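Local atomic coordinates of putative acyl-[acyl-carrier-protein] desaturase DesA2 (Mycobacterium tuberculosis, PDB entry 1ZA0), a protein that may act as an iron-dependent acyl-[acyl-carrier-protein] desaturase in mycobacterial fatty acid biosynthesis. Residues L72-D77 with H110-R115. Residues are numbered along the deposited sequence; the frame is centred on the assembly and turned at random.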
# COMPACT_ATOMS: atom_id res chain seq x y z
N LEU A 72 -2.02 5.99 -5.10
CA LEU A 72 -1.38 4.67 -4.99
C LEU A 72 -0.15 4.55 -5.87
O LEU A 72 0.93 4.00 -5.48
CB LEU A 72 -2.32 3.52 -5.35
CG LEU A 72 -3.26 3.00 -4.31
CD1 LEU A 72 -4.20 1.90 -4.89
CD2 LEU A 72 -2.49 2.54 -3.11
N LEU A 73 -0.33 5.06 -7.06
CA LEU A 73 0.72 4.99 -8.05
C LEU A 73 1.94 5.77 -7.61
O LEU A 73 3.11 5.26 -7.68
CB LEU A 73 0.19 5.48 -9.38
CG LEU A 73 1.26 5.57 -10.47
CD1 LEU A 73 1.93 4.18 -10.72
CD2 LEU A 73 0.71 6.18 -11.72
N ILE A 74 1.71 6.97 -7.07
CA ILE A 74 2.82 7.81 -6.61
C ILE A 74 3.57 7.10 -5.49
O ILE A 74 4.80 7.07 -5.45
CB ILE A 74 2.31 9.20 -6.12
CG1 ILE A 74 1.74 10.05 -7.26
CG2 ILE A 74 3.39 9.99 -5.36
CD1 ILE A 74 2.77 10.62 -8.14
N LEU A 75 2.83 6.55 -4.55
CA LEU A 75 3.42 5.85 -3.40
C LEU A 75 4.17 4.58 -3.84
O LEU A 75 5.29 4.29 -3.38
CB LEU A 75 2.34 5.48 -2.40
CG LEU A 75 1.67 6.64 -1.64
CD1 LEU A 75 0.64 6.13 -0.67
CD2 LEU A 75 2.75 7.56 -0.94
N LYS A 76 3.57 3.84 -4.76
CA LYS A 76 4.17 2.59 -5.21
C LYS A 76 5.46 2.84 -6.03
O LYS A 76 6.38 2.05 -5.96
CB LYS A 76 3.20 1.74 -6.03
CG LYS A 76 1.97 1.22 -5.24
CD LYS A 76 2.19 -0.01 -4.53
CE LYS A 76 0.88 -0.42 -3.77
NZ LYS A 76 1.36 -1.53 -2.96
N ASP A 77 5.48 3.90 -6.83
CA ASP A 77 6.69 4.29 -7.59
C ASP A 77 7.87 4.69 -6.65
O ASP A 77 9.01 4.54 -7.02
CB ASP A 77 6.38 5.45 -8.49
CG ASP A 77 5.80 5.02 -9.83
OD1 ASP A 77 5.94 3.82 -10.19
OD2 ASP A 77 5.26 5.84 -10.62
N HIS A 110 2.55 -3.78 -8.81
CA HIS A 110 1.41 -2.96 -8.54
C HIS A 110 1.51 -1.65 -9.30
O HIS A 110 0.54 -1.25 -9.96
CB HIS A 110 1.31 -2.61 -6.98
CG HIS A 110 1.15 -3.82 -6.12
ND1 HIS A 110 1.36 -3.81 -4.75
CD2 HIS A 110 0.74 -5.08 -6.44
CE1 HIS A 110 1.10 -5.02 -4.28
NE2 HIS A 110 0.72 -5.81 -5.28
N ALA A 111 2.69 -1.00 -9.22
CA ALA A 111 2.94 0.27 -9.92
C ALA A 111 2.79 0.07 -11.47
O ALA A 111 2.17 0.89 -12.15
CB ALA A 111 4.33 0.81 -9.56
N ILE A 112 3.28 -1.03 -12.02
CA ILE A 112 3.18 -1.23 -13.46
C ILE A 112 1.72 -1.38 -13.86
O ILE A 112 1.27 -0.79 -14.86
CB ILE A 112 3.95 -2.49 -13.91
CG1 ILE A 112 5.48 -2.33 -13.68
CG2 ILE A 112 3.68 -2.77 -15.36
CD1 ILE A 112 6.18 -3.78 -13.62
N ALA A 113 0.99 -2.23 -13.12
CA ALA A 113 -0.42 -2.50 -13.43
C ALA A 113 -1.21 -1.16 -13.40
O ALA A 113 -1.94 -0.85 -14.33
CB ALA A 113 -1.03 -3.44 -12.45
N LEU A 114 -1.04 -0.38 -12.34
CA LEU A 114 -1.77 0.87 -12.23
C LEU A 114 -1.45 1.85 -13.35
O LEU A 114 -2.33 2.46 -13.92
CB LEU A 114 -1.53 1.56 -10.89
CG LEU A 114 -2.12 0.92 -9.62
CD1 LEU A 114 -1.32 1.42 -8.42
CD2 LEU A 114 -3.60 1.32 -9.43
N ARG A 115 -0.16 2.04 -13.60
CA ARG A 115 0.25 2.96 -14.66
C ARG A 115 -0.28 2.56 -16.02
O ARG A 115 -0.84 3.41 -16.72
CB ARG A 115 1.76 3.08 -14.72
CG ARG A 115 2.31 4.12 -15.68
CD ARG A 115 3.84 4.30 -15.59
NE ARG A 115 4.22 4.98 -14.37
CZ ARG A 115 4.03 6.26 -14.14
NH1 ARG A 115 3.57 7.06 -15.09
NH2 ARG A 115 4.37 6.76 -12.97
O HOH W 1 5.51 3.19 -12.70
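Lys76 and His110 join two helices of the four-helix bundle that carries the metal site of this ferritin-like desaturase, helix 63-77 running roughly antiparallel to helix 95-121 with local axes 9.0 Å apart. The lysine can be followed outward. Its CB rests 3.8 Å from CB of Ala111, whose small methyl leaves room for the longer side chain beside it. A bend at chi2 (-86°) then turns the chain across the histidine at a slant, where CD lies 3.7 Å from His110 CB. CE comes 3.6 Å from His110 ND1. At the tip, NZ donates to His110 ND1 over 2.9 Å, tilted 18° from the ring plane. A long, flexible amine suits this place: the same NZ forms salt bridges with Glu107 and Glu189, both ligands of the bound manganese, so its positive charge probably offsets some of theirs. His110, assigned to an iron site by similarity, uses its other nitrogen, NE2, to bond Asp188, so both ring nitrogens are engaged here and its rotation is fixed.

Farther along, the contact is apolar. Leu73 CD1 packs against Ala111 and CB of Leu114, while Leu72 CB meets Leu114 CD1. At the Asp77 and Arg115 end, Leu73 CD2 lies 3.9 Å from the plane of the Arg115 guanidinium, against one face and offset toward its rim. Arg115 can reach Asp77 because its chain bends at chi3 (-72°). Carboxylate and guanidinium are nearly coplanar, and Arg115 NH2 donates to Asp77 OD2 over 2.7 Å, the hydrogen bond of a salt bridge; one water completes the pairing, donating to Asp77 OD1 and accepting from Arg115 NE at 2.8 Å.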